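Peroxisomal membrane protein LPX1 (Saccharomyces cerevisiae, PDB 2Y6U) hydrolyses acyl esters, with lipase and phospholipase A activity, as a peroxisomal alpha/beta hydrolase of yeast. Local coordinates at residues V56-S61 and N139-H144; G143-G148 and E169-T174. One frame throughout, in Å; residues are numbered along the deposited sequence.

Interaction 1 (V56-S61 and N139-H144)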
ATOM      1  N   VAL A  56      12.493  -2.963  12.771  1.00 23.14           N
ATOM      2  CA  VAL A  56      11.179  -3.549  12.803  1.00 22.96           C
ATOM      3  C   VAL A  56      11.336  -5.064  12.573  1.00 22.82           C
ATOM      4  O   VAL A  56      11.930  -5.443  11.626  1.00 21.62           O
ATOM      5  CB  VAL A  56      10.261  -2.976  11.727  1.00 22.54           C
ATOM      6  CG1 VAL A  56       8.885  -3.685  11.764  1.00 23.07           C
ATOM      7  CG2 VAL A  56      10.126  -1.402  11.917  1.00 19.87           C
ATOM      8  N   PHE A  57      10.902  -5.877  13.524  1.00 21.52           N
ATOM      9  CA  PHE A  57      11.157  -7.330  13.438  1.00 23.18           C
ATOM     10  C   PHE A  57       9.823  -8.063  13.235  1.00 21.98           C
ATOM     11  O   PHE A  57       8.861  -7.805  13.955  1.00 22.39           O
ATOM     12  CB  PHE A  57      11.715  -7.884  14.747  1.00 24.32           C
ATOM     13  CG  PHE A  57      13.161  -7.573  14.994  1.00 25.82           C
ATOM     14  CD1 PHE A  57      13.534  -6.376  15.615  1.00 23.37           C
ATOM     15  CD2 PHE A  57      14.150  -8.467  14.611  1.00 24.85           C
ATOM     16  CE1 PHE A  57      14.879  -6.106  15.856  1.00 29.70           C
ATOM     17  CE2 PHE A  57      15.487  -8.206  14.871  1.00 24.94           C
ATOM     18  CZ  PHE A  57      15.841  -7.004  15.484  1.00 27.36           C
ATOM     19  N   LEU A  58       9.827  -8.971  12.263  1.00 21.47           N
ATOM     20  CA  LEU A  58       8.648  -9.692  11.769  1.00 20.94           C
ATOM     21  C   LEU A  58       8.850 -11.182  11.957  1.00 22.30           C
ATOM     22  O   LEU A  58       9.748 -11.812  11.310  1.00 23.83           O
ATOM     23  CB  LEU A  58       8.379  -9.319  10.298  1.00 21.09           C
ATOM     24  CG  LEU A  58       8.254  -7.844   9.943  1.00 22.03           C
ATOM     25  CD1 LEU A  58       7.931  -7.761   8.403  1.00 18.34           C
ATOM     26  CD2 LEU A  58       7.240  -7.155  10.887  1.00 20.71           C
ATOM     27  N   HIS A  59       8.094 -11.765  12.873  1.00 22.10           N
ATOM     28  CA  HIS A  59       8.227 -13.165  13.187  1.00 23.31           C
ATOM     29  C   HIS A  59       7.790 -14.137  12.057  1.00 22.29           C
ATOM     30  O   HIS A  59       7.067 -13.775  11.127  1.00 23.87           O
ATOM     31  CB  HIS A  59       7.369 -13.526  14.442  1.00 23.66           C
ATOM     32  CG  HIS A  59       5.883 -13.322  14.203  1.00 24.38           C
ATOM     33  ND1 HIS A  59       5.121 -14.213  13.458  1.00 22.67           N
ATOM     34  CD2 HIS A  59       5.043 -12.333  14.595  1.00 26.45           C
ATOM     35  CE1 HIS A  59       3.872 -13.749  13.402  1.00 27.08           C
ATOM     36  NE2 HIS A  59       3.805 -12.606  14.065  1.00 24.00           N
ATOM     37  N   GLY A  60       8.215 -15.377  12.212  1.00 24.17           N
ATOM     38  CA  GLY A  60       7.911 -16.430  11.304  1.00 25.04           C
ATOM     39  C   GLY A  60       6.514 -17.005  11.578  1.00 26.05           C
ATOM     40  O   GLY A  60       5.866 -16.730  12.615  1.00 26.73           O
ATOM     41  N   SER A  61       6.099 -17.902  10.701  1.00 26.31           N
ATOM     42  CA  SER A  61       4.793 -18.567  10.779  1.00 28.22           C
ATOM     43  C   SER A  61       4.755 -19.349  12.080  1.00 28.17           C
ATOM     44  O   SER A  61       5.712 -20.102  12.366  1.00 30.52           O
ATOM     45  CB  SER A  61       4.720 -19.577   9.595  1.00 30.15           C
ATOM     46  OG  SER A  61       4.611 -18.842   8.406  1.00 35.63           O
ATOM     47  N   ASN A 139      15.877   3.070   8.638  1.00 26.59           N
ATOM     48  CA  ASN A 139      14.958   2.087   9.093  1.00 24.81           C
ATOM     49  C   ASN A 139      15.330   0.757   8.518  1.00 22.99           C
ATOM     50  O   ASN A 139      15.569   0.656   7.297  1.00 23.98           O
ATOM     51  CB  ASN A 139      13.592   2.470   8.586  1.00 23.11           C
ATOM     52  CG  ASN A 139      13.077   3.848   9.128  1.00 26.64           C
ATOM     53  OD1 ASN A 139      13.315   4.208  10.278  1.00 28.25           O
ATOM     54  ND2 ASN A 139      12.499   4.665   8.213  1.00 28.58           N
ATOM     55  N   VAL A 140      15.270  -0.255   9.347  1.00 23.45           N
ATOM     56  CA  VAL A 140      15.704  -1.601   8.970  1.00 22.57           C
ATOM     57  C   VAL A 140      14.586  -2.578   9.301  1.00 23.26           C
ATOM     58  O   VAL A 140      13.979  -2.453  10.359  1.00 23.36           O
ATOM     59  CB  VAL A 140      16.901  -2.024   9.801  1.00 24.54           C
ATOM     60  CG1 VAL A 140      17.380  -3.529   9.382  1.00 22.80           C
ATOM     61  CG2 VAL A 140      18.011  -0.965   9.765  1.00 28.75           C
ATOM     62  N   VAL A 141      14.228  -3.447   8.361  1.00 22.40           N
ATOM     63  CA  VAL A 141      13.213  -4.494   8.622  1.00 21.89           C
ATOM     64  C   VAL A 141      13.920  -5.812   8.611  1.00 22.46           C
ATOM     65  O   VAL A 141      14.750  -6.037   7.760  1.00 23.41           O
ATOM     66  CB  VAL A 141      12.035  -4.461   7.612  1.00 22.33           C
ATOM     67  CG1 VAL A 141      12.529  -4.601   6.154  1.00 21.91           C
ATOM     68  CG2 VAL A 141      10.902  -5.527   7.982  1.00 20.78           C
ATOM     69  N   ILE A 142      13.633  -6.613   9.619  1.00 21.29           N
ATOM     70  CA  ILE A 142      14.239  -7.885   9.821  0.70 21.04           C
ATOM     71  C   ILE A 142      13.092  -8.903   9.917  1.00 22.20           C
ATOM     72  O   ILE A 142      12.184  -8.803  10.764  1.00 23.37           O
ATOM     73  CB  ILE A 142      15.127  -7.975  11.090  0.70 22.98           C
ATOM     74  CG1 ILE A 142      16.140  -6.825  11.173  0.70 23.16           C
ATOM     75  CG2 ILE A 142      15.749  -9.433  11.207  0.70 23.28           C
ATOM     76  CD1 ILE A 142      15.639  -5.590  11.935  0.70 19.89           C
ATOM     77  N   GLY A 143      13.075  -9.905   9.038  1.00 21.18           N
ATOM     78  CA  GLY A 143      11.968 -10.831   9.039  1.00 21.13           C
ATOM     79  C   GLY A 143      12.445 -12.252   8.931  1.00 23.18           C
ATOM     80  O   GLY A 143      13.375 -12.540   8.157  1.00 25.06           O
ATOM     81  N   HIS A 144      11.881 -13.115   9.726  1.00 22.92           N
ATOM     82  CA  HIS A 144      12.062 -14.583   9.556  1.00 24.07           C
ATOM     83  C   HIS A 144      10.891 -15.227   8.745  1.00 25.24           C
ATOM     84  O   HIS A 144       9.746 -15.040   9.095  1.00 23.27           O
ATOM     85  CB  HIS A 144      12.159 -15.198  10.948  1.00 23.91           C
ATOM     86  CG  HIS A 144      12.286 -16.675  10.929  1.00 26.15           C
ATOM     87  ND1 HIS A 144      11.367 -17.509  11.504  1.00 28.81           N
ATOM     88  CD2 HIS A 144      13.186 -17.464  10.320  1.00 25.50           C
ATOM     89  CE1 HIS A 144      11.712 -18.771  11.277  1.00 31.00           C
ATOM     90  NE2 HIS A 144      12.846 -18.784  10.604  1.00 26.59           N
TER
HETATM   91  O   HOH W   1      10.173 -16.616  13.919  1.00 29.44           O
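Phe57 and Ile142 face each other as a parallel bridge pair and send their side chains the same way, side by side. Ile142 CB lies 3.7 Å from Phe57 CD2; CB and CG2, the latter anti to the backbone N, lie above one face of the ring, on the side of CD2 and CE2. Chi1 (-50°) sets CG1 near CE2, and an unusual chi2 of 91° swings the methyl over the centre of that same face: in the conformer described, one of two, CD1 sits 3.9 Å from the centroid of the Phe57 ring, only 13° off its normal, a CH-pi contact. On the other face of the sheet, Leu58 CD1 meets Val141 CG2 at 3.7 Å.

Four backbone hydrogen bonds tie the strands in parallel register, from Val56 N to Val140 O through His144 N to Leu58 O. Beyond the last, Gly60 N donates to a water that also bonds His144 ND1, while His144 NE2 is bonded to the backbone O of His323. Gly60, lacking a side chain, brings its CA to 3.6 Å from His144 ND1.

The pair lies buried in the middle of the alpha/beta hydrolase sheet, between strands 84-92 and 164-168; Leu58 and Val141 face helix 146-157, while Trp68 meets the Phe57 ring.

Interaction 2 (G143-G148 and E169-T174)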
ATOM      1  N   GLY A 143      13.075  -9.905   9.038  1.00 21.18           N
ATOM      2  CA  GLY A 143      11.968 -10.831   9.039  1.00 21.13           C
ATOM      3  C   GLY A 143      12.445 -12.252   8.931  1.00 23.18           C
ATOM      4  O   GLY A 143      13.375 -12.540   8.157  1.00 25.06           O
ATOM      5  N   HIS A 144      11.881 -13.115   9.726  1.00 22.92           N
ATOM      6  CA  HIS A 144      12.062 -14.583   9.556  1.00 24.07           C
ATOM      7  C   HIS A 144      10.891 -15.227   8.745  1.00 25.24           C
ATOM      8  O   HIS A 144       9.746 -15.040   9.095  1.00 23.27           O
ATOM      9  CB  HIS A 144      12.159 -15.198  10.948  1.00 23.91           C
ATOM     10  CG  HIS A 144      12.286 -16.675  10.929  1.00 26.15           C
ATOM     11  ND1 HIS A 144      11.367 -17.509  11.504  1.00 28.81           N
ATOM     12  CD2 HIS A 144      13.186 -17.464  10.320  1.00 25.50           C
ATOM     13  CE1 HIS A 144      11.712 -18.771  11.277  1.00 31.00           C
ATOM     14  NE2 HIS A 144      12.846 -18.784  10.604  1.00 26.59           N
ATOM     15  N   SER A 145      11.155 -16.106   7.787  1.00 28.03           N
ATOM     16  CA  SER A 145      10.072 -17.100   7.242  1.00 29.10           C
ATOM     17  C   SER A 145       8.989 -16.276   6.591  1.00 26.92           C
ATOM     18  O   SER A 145       9.302 -15.464   5.673  1.00 26.29           O
ATOM     19  CB  SER A 145       9.599 -18.157   8.330  1.00 29.05           C
ATOM     20  OG  SER A 145       8.194 -18.493   8.439  1.00 33.02           O
ATOM     21  N   MET A 146       7.735 -16.389   7.034  1.00 24.41           N
ATOM     22  CA  MET A 146       6.701 -15.438   6.620  1.00 23.92           C
ATOM     23  C   MET A 146       7.098 -13.957   6.721  1.00 23.03           C
ATOM     24  O   MET A 146       6.782 -13.157   5.807  1.00 21.44           O
ATOM     25  CB  MET A 146       5.466 -15.699   7.503  1.00 25.46           C
ATOM     26  CG  MET A 146       4.343 -14.863   7.310  1.00 28.19           C
ATOM     27  SD  MET A 146       3.033 -15.183   8.613  1.00 33.06           S
ATOM     28  CE  MET A 146       3.680 -14.699  10.024  1.00 26.20           C
ATOM     29  N   GLY A 147       7.797 -13.596   7.801  1.00 22.52           N
ATOM     30  CA  GLY A 147       8.215 -12.240   8.061  1.00 21.85           C
ATOM     31  C   GLY A 147       9.201 -11.730   7.027  1.00 22.28           C
ATOM     32  O   GLY A 147       9.240 -10.553   6.711  1.00 21.68           O
ATOM     33  N   GLY A 148       9.971 -12.641   6.469  1.00 21.24           N
ATOM     34  CA  GLY A 148      10.910 -12.317   5.390  1.00 21.29           C
ATOM     35  C   GLY A 148      10.152 -12.019   4.131  1.00 21.64           C
ATOM     36  O   GLY A 148      10.486 -11.049   3.418  1.00 21.89           O
ATOM     37  N   GLU A 169      15.951 -16.785   6.482  1.00 25.77           N
ATOM     38  CA  GLU A 169      15.179 -17.894   5.963  1.00 25.50           C
ATOM     39  C   GLU A 169      13.808 -17.530   5.406  1.00 25.09           C
ATOM     40  O   GLU A 169      12.754 -18.107   5.812  1.00 24.95           O
ATOM     41  CB  GLU A 169      15.006 -18.928   7.066  1.00 27.79           C
ATOM     42  CG  GLU A 169      16.248 -19.701   7.382  1.00 28.63           C
ATOM     43  CD  GLU A 169      16.526 -20.849   6.295  1.00 34.82           C
ATOM     44  OE1 GLU A 169      15.572 -21.520   5.909  1.00 32.88           O
ATOM     45  OE2 GLU A 169      17.679 -21.093   5.927  1.00 32.14           O
ATOM     46  N   PRO A 170      13.761 -16.511   4.530  1.00 23.44           N
ATOM     47  CA  PRO A 170      12.513 -16.101   3.984  1.00 23.21           C
ATOM     48  C   PRO A 170      11.860 -17.277   3.210  1.00 24.71           C
ATOM     49  O   PRO A 170      12.554 -18.032   2.526  1.00 26.64           O
ATOM     50  CB  PRO A 170      12.874 -14.968   3.021  1.00 22.27           C
ATOM     51  CG  PRO A 170      14.257 -15.256   2.629  1.00 22.75           C
ATOM     52  CD  PRO A 170      14.898 -15.874   3.884  1.00 25.97           C
ATOM     53  N   VAL A 171      10.505 -17.300   3.244  1.00 23.48           N
ATOM     54  CA  VAL A 171       9.713 -18.258   2.491  1.00 24.84           C
ATOM     55  C   VAL A 171       8.960 -17.529   1.358  1.00 23.96           C
ATOM     56  O   VAL A 171       8.094 -16.716   1.656  1.00 22.60           O
ATOM     57  CB  VAL A 171       8.662 -18.948   3.417  1.00 26.35           C
ATOM     58  CG1 VAL A 171       7.687 -19.858   2.550  1.00 28.51           C
ATOM     59  CG2 VAL A 171       9.440 -19.814   4.468  1.00 27.71           C
ATOM     60  N   VAL A 172       9.416 -17.803   0.125  1.00 25.74           N
ATOM     61  CA  VAL A 172       8.915 -17.120  -1.077  1.00 26.63           C
ATOM     62  C   VAL A 172       8.427 -18.111  -2.097  1.00 28.30           C
ATOM     63  O   VAL A 172       7.241 -18.097  -2.473  1.00 28.21           O
ATOM     64  CB  VAL A 172       9.903 -16.107  -1.643  1.00 25.40           C
ATOM     65  CG1 VAL A 172       9.302 -15.453  -2.863  1.00 30.88           C
ATOM     66  CG2 VAL A 172      10.270 -15.057  -0.568  1.00 25.07           C
ATOM     67  N   ILE A 173       9.315 -18.999  -2.531  1.00 30.76           N
ATOM     68  CA  ILE A 173       8.959 -20.063  -3.480  1.00 32.09           C
ATOM     69  C   ILE A 173       8.843 -21.361  -2.702  1.00 35.22           C
ATOM     70  O   ILE A 173       9.824 -21.879  -2.078  1.00 33.94           O
ATOM     71  CB  ILE A 173       9.949 -20.150  -4.614  1.00 32.77           C
ATOM     72  CG1 ILE A 173       9.948 -18.748  -5.335  1.00 34.52           C
ATOM     73  CG2 ILE A 173       9.612 -21.369  -5.638  1.00 34.04           C
ATOM     74  CD1 ILE A 173      11.020 -18.640  -6.208  1.00 41.94           C
ATOM     75  N   THR A 174       7.642 -21.918  -2.726  1.00 37.42           N
ATOM     76  CA  THR A 174       7.393 -23.198  -2.041  1.00 41.54           C
ATOM     77  C   THR A 174       7.386 -24.387  -3.027  1.00 45.68           C
ATOM     78  O   THR A 174       7.260 -24.224  -4.242  1.00 44.88           O
ATOM     79  CB  THR A 174       6.100 -23.094  -1.126  1.00 41.40           C
ATOM     80  OG1 THR A 174       5.033 -22.508  -1.853  1.00 46.52           O
ATOM     81  CG2 THR A 174       6.325 -22.119   0.007  1.00 38.73           C
TER
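A turn with the sequence and geometry of the alpha/beta-hydrolase nucleophile elbow, Gly143-His144-Ser145-Met146-Gly147, packs here against the loop that follows strand 164-168. Ser145 stands at its apex, between the end of strand 137-144 and the start of helix 146-157, with the strained backbone expected of such an elbow (phi 64°, psi -122°); by family resemblance it is probably the nucleophile. Its OG is hydrogen-bonded to the backbone N of Ser61, in the loop after strand 51-58.

The loop passes close to this tight turn. Glu169 O approaches Ser145 CA to 3.2 Å in a CA-H...O contact, and two residues on, Val171 N donates to Ser145 O at 3.3 Å, arriving well above the carbonyl plane. The same oxygen weakly accepts Gly148 N, so it serves both the first turn of the helix and the loop. Pro170 CB packs 4.1 Å from the CA of Gly148.

Glu169 and His144 run side by side: Glu169 CB packs 4.0 Å from His144 CD2, while the ring and carboxylate planes stand 46° apart. The chain of Glu169 then bends at chi2, and its carboxylate is held by several partners: OE1 bonds His323 ND1 and Ser295 OG, and OE2 bonds Gly292 N. His323 also receives His144 NE2 on its carbonyl oxygen.

Over the elbow itself, Val171 CG2, anti to the carbonyl carbon, ends 3.9 Å from Ser145 CA.

How the interactions relate
The two contacts lie about 10 Å apart, centre to centre, and share Gly143 and His144 at the end of strand 137-144. Along the chain 56-61 comes first, then 139-144, which runs on into 143-148, and 169-174 last, after helix 146-157 and strand 164-168. Interaction 1 joins neighbouring strands in the sheet; interaction 2 takes over where the strand gives way to the elbow. They also touch directly, with Leu58 CD1 packed against Gly147 O and His59 CE1 against Met146 CE. The putative nucleophile turn is thus flanked by the loops following strands 51-58 and 164-168, consistent with an alpha/beta-hydrolase active site assembled at the C-terminal ends of parallel strands.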